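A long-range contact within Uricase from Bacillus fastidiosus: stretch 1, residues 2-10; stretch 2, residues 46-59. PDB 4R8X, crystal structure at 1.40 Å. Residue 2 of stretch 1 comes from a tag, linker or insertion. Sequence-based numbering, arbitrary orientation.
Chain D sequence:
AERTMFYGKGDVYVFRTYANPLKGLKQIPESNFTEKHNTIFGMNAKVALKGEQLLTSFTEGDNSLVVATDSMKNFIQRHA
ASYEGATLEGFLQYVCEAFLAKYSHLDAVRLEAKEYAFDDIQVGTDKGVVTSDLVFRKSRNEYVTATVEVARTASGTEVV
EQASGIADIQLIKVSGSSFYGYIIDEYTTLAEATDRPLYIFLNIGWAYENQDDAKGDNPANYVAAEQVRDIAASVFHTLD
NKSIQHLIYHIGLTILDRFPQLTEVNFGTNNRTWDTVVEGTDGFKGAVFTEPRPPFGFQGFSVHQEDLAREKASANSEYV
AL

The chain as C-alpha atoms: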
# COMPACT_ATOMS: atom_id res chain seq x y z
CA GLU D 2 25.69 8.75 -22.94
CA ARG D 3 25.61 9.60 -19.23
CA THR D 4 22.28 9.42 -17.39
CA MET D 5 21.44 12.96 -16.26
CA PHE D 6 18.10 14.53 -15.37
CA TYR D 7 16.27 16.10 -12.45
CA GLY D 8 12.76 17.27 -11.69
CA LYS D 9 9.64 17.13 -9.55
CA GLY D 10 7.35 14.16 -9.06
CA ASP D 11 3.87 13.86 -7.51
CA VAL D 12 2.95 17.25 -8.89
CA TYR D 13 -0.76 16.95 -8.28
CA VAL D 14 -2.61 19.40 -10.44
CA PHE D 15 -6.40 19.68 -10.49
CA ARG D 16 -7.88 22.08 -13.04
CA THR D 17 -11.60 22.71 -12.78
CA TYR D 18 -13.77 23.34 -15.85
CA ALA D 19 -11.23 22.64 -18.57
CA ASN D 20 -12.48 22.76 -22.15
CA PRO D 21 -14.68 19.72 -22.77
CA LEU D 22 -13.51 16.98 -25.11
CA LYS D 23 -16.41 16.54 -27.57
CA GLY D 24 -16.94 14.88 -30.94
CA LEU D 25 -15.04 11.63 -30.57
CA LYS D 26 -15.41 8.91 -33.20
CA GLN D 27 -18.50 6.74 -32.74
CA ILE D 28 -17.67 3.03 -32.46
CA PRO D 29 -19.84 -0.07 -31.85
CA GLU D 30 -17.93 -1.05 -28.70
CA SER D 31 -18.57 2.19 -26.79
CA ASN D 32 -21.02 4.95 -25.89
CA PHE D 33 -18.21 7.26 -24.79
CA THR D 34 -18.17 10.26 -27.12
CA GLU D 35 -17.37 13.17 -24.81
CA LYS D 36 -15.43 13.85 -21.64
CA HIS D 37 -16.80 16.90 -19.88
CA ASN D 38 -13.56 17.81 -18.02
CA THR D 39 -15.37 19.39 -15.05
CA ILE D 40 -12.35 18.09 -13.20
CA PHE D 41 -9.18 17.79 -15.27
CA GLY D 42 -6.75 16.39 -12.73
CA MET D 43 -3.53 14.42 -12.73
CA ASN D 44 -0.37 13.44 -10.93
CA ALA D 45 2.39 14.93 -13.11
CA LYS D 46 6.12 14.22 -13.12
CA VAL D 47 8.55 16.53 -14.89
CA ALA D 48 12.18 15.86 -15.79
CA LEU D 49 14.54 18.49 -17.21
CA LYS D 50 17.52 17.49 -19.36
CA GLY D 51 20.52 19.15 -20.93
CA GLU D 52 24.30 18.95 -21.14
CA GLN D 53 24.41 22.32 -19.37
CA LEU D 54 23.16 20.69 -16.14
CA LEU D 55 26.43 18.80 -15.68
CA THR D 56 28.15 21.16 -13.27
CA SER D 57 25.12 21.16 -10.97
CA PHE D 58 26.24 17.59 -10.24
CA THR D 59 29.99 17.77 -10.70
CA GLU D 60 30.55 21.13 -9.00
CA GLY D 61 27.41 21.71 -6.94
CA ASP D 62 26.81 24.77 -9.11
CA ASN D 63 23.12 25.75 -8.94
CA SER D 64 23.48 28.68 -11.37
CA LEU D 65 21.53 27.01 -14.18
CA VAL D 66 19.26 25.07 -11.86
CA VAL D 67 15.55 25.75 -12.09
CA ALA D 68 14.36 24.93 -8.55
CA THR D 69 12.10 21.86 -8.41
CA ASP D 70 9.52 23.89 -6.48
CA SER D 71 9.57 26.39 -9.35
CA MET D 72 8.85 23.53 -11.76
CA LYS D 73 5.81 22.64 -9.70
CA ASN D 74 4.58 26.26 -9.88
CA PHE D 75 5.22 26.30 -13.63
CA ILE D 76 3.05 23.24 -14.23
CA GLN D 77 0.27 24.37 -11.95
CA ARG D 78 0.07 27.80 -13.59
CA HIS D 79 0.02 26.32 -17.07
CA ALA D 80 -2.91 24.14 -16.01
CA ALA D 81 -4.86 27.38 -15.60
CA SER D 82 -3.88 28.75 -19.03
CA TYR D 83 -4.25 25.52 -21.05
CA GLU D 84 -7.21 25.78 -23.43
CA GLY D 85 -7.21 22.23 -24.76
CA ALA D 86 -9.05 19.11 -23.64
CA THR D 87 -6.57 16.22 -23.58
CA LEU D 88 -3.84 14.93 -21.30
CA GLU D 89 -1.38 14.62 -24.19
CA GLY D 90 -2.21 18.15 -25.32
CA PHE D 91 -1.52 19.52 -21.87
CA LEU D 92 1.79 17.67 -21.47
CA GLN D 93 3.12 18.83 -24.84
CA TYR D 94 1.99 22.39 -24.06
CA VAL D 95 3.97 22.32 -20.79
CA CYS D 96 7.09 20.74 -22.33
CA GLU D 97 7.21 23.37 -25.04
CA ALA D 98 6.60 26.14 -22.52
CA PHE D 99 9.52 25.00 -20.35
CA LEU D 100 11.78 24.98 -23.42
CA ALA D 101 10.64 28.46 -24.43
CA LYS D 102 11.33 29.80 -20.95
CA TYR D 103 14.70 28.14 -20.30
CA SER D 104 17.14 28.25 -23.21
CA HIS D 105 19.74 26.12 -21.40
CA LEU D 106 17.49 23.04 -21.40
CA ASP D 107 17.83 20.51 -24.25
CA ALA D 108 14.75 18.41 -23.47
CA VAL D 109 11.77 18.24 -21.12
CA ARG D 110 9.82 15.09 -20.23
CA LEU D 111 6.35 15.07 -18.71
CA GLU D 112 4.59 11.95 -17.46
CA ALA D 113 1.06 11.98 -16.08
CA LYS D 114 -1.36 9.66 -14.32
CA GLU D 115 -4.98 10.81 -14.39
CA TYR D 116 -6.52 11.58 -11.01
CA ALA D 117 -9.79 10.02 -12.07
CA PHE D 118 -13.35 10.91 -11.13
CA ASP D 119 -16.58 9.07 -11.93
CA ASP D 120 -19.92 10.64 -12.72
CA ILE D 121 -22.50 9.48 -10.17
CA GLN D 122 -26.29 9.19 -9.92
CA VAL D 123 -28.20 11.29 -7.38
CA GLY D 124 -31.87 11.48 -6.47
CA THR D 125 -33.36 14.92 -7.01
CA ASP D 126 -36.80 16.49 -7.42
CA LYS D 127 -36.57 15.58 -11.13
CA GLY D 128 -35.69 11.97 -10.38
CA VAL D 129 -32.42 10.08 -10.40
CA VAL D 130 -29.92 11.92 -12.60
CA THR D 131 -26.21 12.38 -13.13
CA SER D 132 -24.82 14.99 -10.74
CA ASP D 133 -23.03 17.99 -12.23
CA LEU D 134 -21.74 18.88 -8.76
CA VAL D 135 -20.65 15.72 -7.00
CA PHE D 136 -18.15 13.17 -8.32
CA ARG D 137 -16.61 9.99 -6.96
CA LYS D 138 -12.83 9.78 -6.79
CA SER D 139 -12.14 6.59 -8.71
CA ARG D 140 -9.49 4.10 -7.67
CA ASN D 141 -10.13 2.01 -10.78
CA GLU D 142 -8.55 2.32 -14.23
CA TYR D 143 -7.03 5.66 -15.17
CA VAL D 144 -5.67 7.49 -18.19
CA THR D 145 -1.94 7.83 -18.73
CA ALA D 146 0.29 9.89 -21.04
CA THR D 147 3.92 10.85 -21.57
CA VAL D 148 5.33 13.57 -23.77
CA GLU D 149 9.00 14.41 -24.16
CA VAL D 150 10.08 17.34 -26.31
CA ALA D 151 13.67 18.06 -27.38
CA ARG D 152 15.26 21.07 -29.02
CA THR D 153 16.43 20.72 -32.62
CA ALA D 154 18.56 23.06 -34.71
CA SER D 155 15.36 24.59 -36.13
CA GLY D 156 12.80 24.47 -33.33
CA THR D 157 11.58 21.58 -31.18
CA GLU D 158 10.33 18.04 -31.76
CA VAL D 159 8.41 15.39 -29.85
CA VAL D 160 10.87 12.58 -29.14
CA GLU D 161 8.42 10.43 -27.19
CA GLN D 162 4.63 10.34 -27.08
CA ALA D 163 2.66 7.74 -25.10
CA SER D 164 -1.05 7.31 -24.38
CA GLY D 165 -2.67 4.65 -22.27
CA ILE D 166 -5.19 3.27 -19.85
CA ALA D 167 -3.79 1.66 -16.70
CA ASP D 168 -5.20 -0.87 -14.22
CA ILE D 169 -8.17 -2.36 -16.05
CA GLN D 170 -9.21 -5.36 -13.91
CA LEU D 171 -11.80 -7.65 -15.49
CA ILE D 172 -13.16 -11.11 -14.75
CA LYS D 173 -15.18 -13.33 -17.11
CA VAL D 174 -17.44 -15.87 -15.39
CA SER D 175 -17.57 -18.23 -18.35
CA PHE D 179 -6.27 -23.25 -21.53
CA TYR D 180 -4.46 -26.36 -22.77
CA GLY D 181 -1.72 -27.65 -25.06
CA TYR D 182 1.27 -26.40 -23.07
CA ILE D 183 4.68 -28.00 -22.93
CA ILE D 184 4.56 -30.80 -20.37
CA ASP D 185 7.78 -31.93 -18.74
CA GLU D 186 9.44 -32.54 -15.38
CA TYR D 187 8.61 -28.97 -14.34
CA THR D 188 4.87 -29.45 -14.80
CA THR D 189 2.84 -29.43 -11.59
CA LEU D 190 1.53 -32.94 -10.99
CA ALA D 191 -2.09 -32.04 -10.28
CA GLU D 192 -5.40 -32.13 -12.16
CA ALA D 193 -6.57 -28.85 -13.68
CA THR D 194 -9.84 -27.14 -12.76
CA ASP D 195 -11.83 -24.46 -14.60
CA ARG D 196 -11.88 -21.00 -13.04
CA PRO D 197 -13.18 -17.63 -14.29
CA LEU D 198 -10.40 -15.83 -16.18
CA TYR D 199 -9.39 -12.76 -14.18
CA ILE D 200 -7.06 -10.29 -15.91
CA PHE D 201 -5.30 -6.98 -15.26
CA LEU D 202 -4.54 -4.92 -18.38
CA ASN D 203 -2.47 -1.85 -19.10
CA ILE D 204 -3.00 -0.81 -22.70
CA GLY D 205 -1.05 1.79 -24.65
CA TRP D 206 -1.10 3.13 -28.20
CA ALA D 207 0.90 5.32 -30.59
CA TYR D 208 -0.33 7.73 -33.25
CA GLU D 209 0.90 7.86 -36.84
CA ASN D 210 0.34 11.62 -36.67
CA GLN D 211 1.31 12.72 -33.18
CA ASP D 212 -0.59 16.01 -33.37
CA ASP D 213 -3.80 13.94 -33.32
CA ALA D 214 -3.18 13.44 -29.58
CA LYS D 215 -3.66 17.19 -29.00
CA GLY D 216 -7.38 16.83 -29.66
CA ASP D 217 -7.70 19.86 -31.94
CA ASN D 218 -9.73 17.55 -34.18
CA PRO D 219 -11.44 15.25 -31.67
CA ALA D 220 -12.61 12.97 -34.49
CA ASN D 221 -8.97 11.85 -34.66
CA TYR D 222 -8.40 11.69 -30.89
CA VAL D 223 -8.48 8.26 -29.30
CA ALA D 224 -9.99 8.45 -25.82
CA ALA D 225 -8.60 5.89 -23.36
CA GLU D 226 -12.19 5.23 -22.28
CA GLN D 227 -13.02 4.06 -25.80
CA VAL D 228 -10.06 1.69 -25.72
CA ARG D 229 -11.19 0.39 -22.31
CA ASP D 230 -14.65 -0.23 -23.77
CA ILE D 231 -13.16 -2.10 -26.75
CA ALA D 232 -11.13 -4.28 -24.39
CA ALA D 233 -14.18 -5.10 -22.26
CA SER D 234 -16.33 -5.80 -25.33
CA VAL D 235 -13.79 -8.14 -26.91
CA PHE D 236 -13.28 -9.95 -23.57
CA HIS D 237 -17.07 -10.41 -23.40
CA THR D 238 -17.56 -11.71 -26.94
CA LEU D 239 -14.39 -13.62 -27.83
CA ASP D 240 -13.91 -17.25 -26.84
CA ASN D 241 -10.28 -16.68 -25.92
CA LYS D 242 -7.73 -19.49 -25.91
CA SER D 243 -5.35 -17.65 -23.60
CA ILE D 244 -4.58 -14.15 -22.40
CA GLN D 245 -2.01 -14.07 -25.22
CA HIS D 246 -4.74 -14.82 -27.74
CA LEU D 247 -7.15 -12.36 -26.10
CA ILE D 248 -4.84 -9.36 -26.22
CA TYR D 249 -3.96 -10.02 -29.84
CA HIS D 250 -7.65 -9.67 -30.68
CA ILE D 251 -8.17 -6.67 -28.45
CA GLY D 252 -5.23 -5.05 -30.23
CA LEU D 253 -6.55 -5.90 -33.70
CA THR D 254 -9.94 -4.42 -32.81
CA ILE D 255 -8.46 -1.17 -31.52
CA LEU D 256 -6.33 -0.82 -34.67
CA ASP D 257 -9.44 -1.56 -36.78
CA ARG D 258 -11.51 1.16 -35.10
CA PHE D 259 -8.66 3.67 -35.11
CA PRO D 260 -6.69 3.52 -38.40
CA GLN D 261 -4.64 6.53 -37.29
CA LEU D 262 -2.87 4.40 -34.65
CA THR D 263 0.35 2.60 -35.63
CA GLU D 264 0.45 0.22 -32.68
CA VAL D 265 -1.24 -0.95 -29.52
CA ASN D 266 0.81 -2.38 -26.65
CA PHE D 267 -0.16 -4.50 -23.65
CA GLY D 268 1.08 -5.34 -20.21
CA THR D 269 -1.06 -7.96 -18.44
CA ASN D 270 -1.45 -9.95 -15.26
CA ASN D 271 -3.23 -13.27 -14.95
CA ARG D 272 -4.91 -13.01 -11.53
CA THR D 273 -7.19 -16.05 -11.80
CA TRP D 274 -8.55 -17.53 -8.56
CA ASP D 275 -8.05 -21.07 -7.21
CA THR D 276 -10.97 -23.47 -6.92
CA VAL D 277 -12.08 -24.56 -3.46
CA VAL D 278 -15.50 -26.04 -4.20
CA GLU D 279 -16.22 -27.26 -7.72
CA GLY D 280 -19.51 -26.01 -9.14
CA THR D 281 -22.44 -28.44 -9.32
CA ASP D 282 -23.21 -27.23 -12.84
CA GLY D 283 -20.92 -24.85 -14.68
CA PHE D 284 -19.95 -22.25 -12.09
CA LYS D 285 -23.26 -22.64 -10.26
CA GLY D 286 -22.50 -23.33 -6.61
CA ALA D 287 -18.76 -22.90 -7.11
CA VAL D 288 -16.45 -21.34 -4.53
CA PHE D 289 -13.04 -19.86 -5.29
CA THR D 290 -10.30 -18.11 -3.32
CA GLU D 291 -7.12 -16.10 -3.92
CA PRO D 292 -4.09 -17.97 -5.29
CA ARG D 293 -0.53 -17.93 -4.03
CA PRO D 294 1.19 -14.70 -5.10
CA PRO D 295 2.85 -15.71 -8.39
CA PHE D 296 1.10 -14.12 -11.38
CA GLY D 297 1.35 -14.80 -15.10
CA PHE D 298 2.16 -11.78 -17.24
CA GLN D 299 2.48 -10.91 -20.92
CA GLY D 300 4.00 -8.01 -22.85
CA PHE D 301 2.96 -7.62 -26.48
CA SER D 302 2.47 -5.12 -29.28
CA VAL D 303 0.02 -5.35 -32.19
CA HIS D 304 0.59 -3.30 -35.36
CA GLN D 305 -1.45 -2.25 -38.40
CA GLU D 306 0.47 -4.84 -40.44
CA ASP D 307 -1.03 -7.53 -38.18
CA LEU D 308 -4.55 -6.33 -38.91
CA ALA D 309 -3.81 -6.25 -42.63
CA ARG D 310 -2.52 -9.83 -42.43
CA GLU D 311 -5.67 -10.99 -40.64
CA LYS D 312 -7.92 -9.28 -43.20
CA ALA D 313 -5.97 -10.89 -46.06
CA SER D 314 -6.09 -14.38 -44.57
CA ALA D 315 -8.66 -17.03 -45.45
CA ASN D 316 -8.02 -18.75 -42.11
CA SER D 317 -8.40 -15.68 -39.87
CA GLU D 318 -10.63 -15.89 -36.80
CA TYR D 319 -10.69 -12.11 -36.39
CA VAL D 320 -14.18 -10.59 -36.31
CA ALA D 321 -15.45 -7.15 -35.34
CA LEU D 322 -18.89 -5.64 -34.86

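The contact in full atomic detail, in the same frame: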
# COMPACT_ATOMS: atom_id res chain seq x y z
N GLU D 2 26.82 9.64 -23.15
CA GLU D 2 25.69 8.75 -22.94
C GLU D 2 25.36 8.62 -21.45
O GLU D 2 24.67 7.69 -21.03
CB GLU D 2 25.97 7.39 -23.56
N ARG D 3 25.88 9.55 -20.66
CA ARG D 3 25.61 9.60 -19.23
C ARG D 3 24.11 9.77 -18.95
O ARG D 3 23.42 10.46 -19.69
CB ARG D 3 26.36 10.79 -18.64
CG ARG D 3 26.31 10.93 -17.15
CD ARG D 3 26.67 12.36 -16.75
NE ARG D 3 28.04 12.75 -17.10
CZ ARG D 3 29.13 12.38 -16.42
NH1 ARG D 3 29.04 11.56 -15.38
NH2 ARG D 3 30.33 12.80 -16.80
N THR D 4 23.63 9.14 -17.88
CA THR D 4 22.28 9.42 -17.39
C THR D 4 22.34 10.74 -16.64
O THR D 4 23.21 10.94 -15.80
CB THR D 4 21.77 8.34 -16.43
OG1 THR D 4 21.81 7.06 -17.07
CG2 THR D 4 20.34 8.65 -16.00
N MET D 5 21.43 11.67 -16.95
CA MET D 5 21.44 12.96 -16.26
C MET D 5 20.13 13.69 -16.45
O MET D 5 19.81 14.17 -17.53
CB MET D 5 22.61 13.83 -16.71
CG MET D 5 22.60 15.21 -16.07
SD MET D 5 24.14 16.14 -16.27
CE MET D 5 24.17 16.45 -18.03
N PHE D 6 19.35 13.78 -15.37
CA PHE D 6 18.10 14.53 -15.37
C PHE D 6 17.72 14.88 -13.94
O PHE D 6 18.25 14.31 -12.99
CB PHE D 6 16.96 13.76 -16.06
CG PHE D 6 16.69 12.40 -15.47
CD1 PHE D 6 15.90 12.26 -14.35
CD2 PHE D 6 17.23 11.26 -16.05
CE1 PHE D 6 15.64 11.00 -13.80
CE2 PHE D 6 16.97 10.02 -15.51
CZ PHE D 6 16.18 9.88 -14.39
N TYR D 7 16.81 15.83 -13.78
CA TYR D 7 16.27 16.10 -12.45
C TYR D 7 14.90 16.74 -12.62
O TYR D 7 14.58 17.27 -13.69
CB TYR D 7 17.23 16.97 -11.63
CG TYR D 7 17.11 18.44 -11.91
CD1 TYR D 7 17.45 18.97 -13.15
CD2 TYR D 7 16.65 19.31 -10.93
CE1 TYR D 7 17.34 20.31 -13.41
CE2 TYR D 7 16.54 20.65 -11.17
CZ TYR D 7 16.87 21.14 -12.42
OH TYR D 7 16.75 22.48 -12.67
N GLY D 8 14.09 16.71 -11.57
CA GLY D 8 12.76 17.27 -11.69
C GLY D 8 11.92 17.19 -10.44
O GLY D 8 12.45 17.12 -9.33
N LYS D 9 10.60 17.21 -10.64
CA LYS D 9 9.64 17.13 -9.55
C LYS D 9 8.62 16.07 -9.88
O LYS D 9 8.05 16.07 -10.96
CB LYS D 9 8.93 18.48 -9.37
CG LYS D 9 8.23 18.66 -8.04
CD LYS D 9 9.23 18.87 -6.92
CE LYS D 9 8.74 19.87 -5.91
NZ LYS D 9 9.82 20.12 -4.91
N GLY D 10 8.38 15.18 -8.92
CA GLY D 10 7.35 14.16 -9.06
C GLY D 10 6.20 14.42 -8.12
O GLY D 10 6.31 15.28 -7.25
N LYS D 46 4.72 14.38 -13.45
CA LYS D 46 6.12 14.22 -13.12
C LYS D 46 6.93 14.83 -14.24
O LYS D 46 6.80 14.44 -15.41
CB LYS D 46 6.46 12.73 -12.98
CG LYS D 46 7.89 12.45 -12.54
CD LYS D 46 8.13 10.95 -12.42
CE LYS D 46 9.53 10.66 -11.89
NZ LYS D 46 9.58 9.29 -11.31
N VAL D 47 7.76 15.81 -13.89
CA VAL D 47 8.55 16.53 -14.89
C VAL D 47 10.03 16.26 -14.70
O VAL D 47 10.52 16.26 -13.57
CB VAL D 47 8.29 18.06 -14.87
CG1 VAL D 47 8.53 18.66 -13.48
CG2 VAL D 47 9.13 18.77 -15.93
N ALA D 48 10.73 16.02 -15.80
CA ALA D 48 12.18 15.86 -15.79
C ALA D 48 12.79 16.84 -16.78
O ALA D 48 12.32 16.93 -17.92
CB ALA D 48 12.57 14.43 -16.15
N LEU D 49 13.80 17.58 -16.33
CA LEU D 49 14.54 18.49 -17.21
C LEU D 49 15.86 17.85 -17.60
O LEU D 49 16.51 17.19 -16.80
CB LEU D 49 14.79 19.82 -16.49
CG LEU D 49 13.59 20.53 -15.87
CD1 LEU D 49 14.00 21.93 -15.46
CD2 LEU D 49 12.40 20.58 -16.83
N LYS D 50 16.28 18.06 -18.85
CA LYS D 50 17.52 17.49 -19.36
C LYS D 50 18.33 18.52 -20.13
O LYS D 50 17.77 19.44 -20.73
CB LYS D 50 17.24 16.32 -20.30
CG LYS D 50 16.53 15.14 -19.66
CD LYS D 50 16.17 14.09 -20.71
CE LYS D 50 15.43 12.91 -20.08
NZ LYS D 50 15.12 11.87 -21.10
N GLY D 51 19.64 18.34 -20.11
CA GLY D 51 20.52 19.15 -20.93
C GLY D 51 21.96 19.03 -20.49
O GLY D 51 22.25 18.93 -19.30
N GLU D 52 22.88 19.05 -21.45
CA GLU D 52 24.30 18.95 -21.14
C GLU D 52 24.75 20.06 -20.19
O GLU D 52 25.70 19.89 -19.43
CB GLU D 52 25.12 19.01 -22.43
CG GLU D 52 24.85 20.24 -23.28
CD GLU D 52 25.85 20.42 -24.40
OE1 GLU D 52 27.03 20.03 -24.23
OE2 GLU D 52 25.47 20.96 -25.46
N GLN D 53 24.05 21.19 -20.22
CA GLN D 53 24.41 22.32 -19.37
C GLN D 53 24.08 22.12 -17.88
O GLN D 53 24.41 22.98 -17.07
CB GLN D 53 23.78 23.60 -19.89
CG GLN D 53 24.33 24.04 -21.24
CD GLN D 53 23.92 25.43 -21.62
OE1 GLN D 53 24.16 26.39 -20.87
NE2 GLN D 53 23.28 25.57 -22.77
N LEU D 54 23.45 21.00 -17.54
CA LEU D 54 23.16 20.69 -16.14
C LEU D 54 24.33 19.98 -15.46
O LEU D 54 24.29 19.72 -14.26
CB LEU D 54 21.90 19.81 -16.04
CG LEU D 54 20.63 20.41 -16.67
CD1 LEU D 54 19.45 19.47 -16.50
CD2 LEU D 54 20.33 21.78 -16.07
N LEU D 55 25.37 19.67 -16.21
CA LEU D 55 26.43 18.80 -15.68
C LEU D 55 27.08 19.35 -14.42
O LEU D 55 27.27 18.63 -13.44
CB LEU D 55 27.48 18.52 -16.75
CG LEU D 55 28.63 17.61 -16.30
CD1 LEU D 55 28.15 16.19 -15.99
CD2 LEU D 55 29.73 17.61 -17.34
N THR D 56 27.43 20.63 -14.42
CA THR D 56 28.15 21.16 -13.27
C THR D 56 27.29 21.29 -12.01
O THR D 56 27.84 21.46 -10.92
CB THR D 56 28.84 22.49 -13.59
OG1 THR D 56 27.85 23.43 -14.02
CG2 THR D 56 29.90 22.31 -14.69
N SER D 57 25.97 21.20 -12.15
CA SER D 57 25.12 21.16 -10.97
C SER D 57 25.43 19.89 -10.18
O SER D 57 25.32 19.87 -8.95
CB SER D 57 23.62 21.28 -11.34
OG SER D 57 23.09 20.09 -11.91
N PHE D 58 25.83 18.84 -10.89
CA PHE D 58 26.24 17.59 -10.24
C PHE D 58 27.73 17.59 -9.90
O PHE D 58 28.13 17.30 -8.78
CB PHE D 58 25.96 16.39 -11.15
CG PHE D 58 24.50 16.14 -11.38
CD1 PHE D 58 23.83 16.79 -12.41
CD2 PHE D 58 23.79 15.26 -10.58
CE1 PHE D 58 22.49 16.57 -12.64
CE2 PHE D 58 22.45 15.04 -10.79
CZ PHE D 58 21.80 15.70 -11.83
N THR D 59 28.56 17.95 -10.88
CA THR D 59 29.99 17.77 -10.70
C THR D 59 30.62 18.85 -9.83
O THR D 59 31.68 18.63 -9.25
CB THR D 59 30.74 17.72 -12.05
OG1 THR D 59 30.47 18.93 -12.77
CG2 THR D 59 30.27 16.53 -12.87
O HOH W 1 20.60 15.79 -19.42

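The contact is an antiparallel pairing of two β-strands, extended at one end by a methionine packed against the turn and helix that follow the second strand. Strand 5-10 runs beside strand 46-50, and four backbone hydrogen bonds join them. Leu 49 N donates to Tyr 7 O at 2.8 Å, and the return bond from Tyr 7 N to Leu 49 O is weak at 3.3 Å. Val 47 N donates to Lys 9 O at 3.0 Å, and Lys 9 N to Val 47 O at 3.1 Å.

Between these pairs lies Gly 8, opposite Ala 48. Gly 8 CA is 3.1 Å from Val 47 O, in a CA-H...O contact. A CB built here would clash with that oxygen, so glycine suits the site.

Tyr 7, Lys 9, Val 47 and Leu 49 share one face of the sheet. The buried Tyr 7 ring takes Leu 54 at its edge, with CE1 3.8 Å from Leu 54 CD1.

Met 5 has chi1 and chi2 near t and chi3 near p; its CB points sideways, but the end of the side chain comes nearer to the second stretch. Its long apolar side chain suits this site beside Leu 54, Leu 55 and Phe 58. Its SD lies 3.6 Å from Leu 55 CA, its CG 3.7 Å from Phe 58 CE1, and its CE 3.4 Å from Gly 51 O. Where direct pairing stops, a water bridges Met 5 O (2.6 Å) and Gly 51 N (2.8 Å). The two stretches together bury 764 Å².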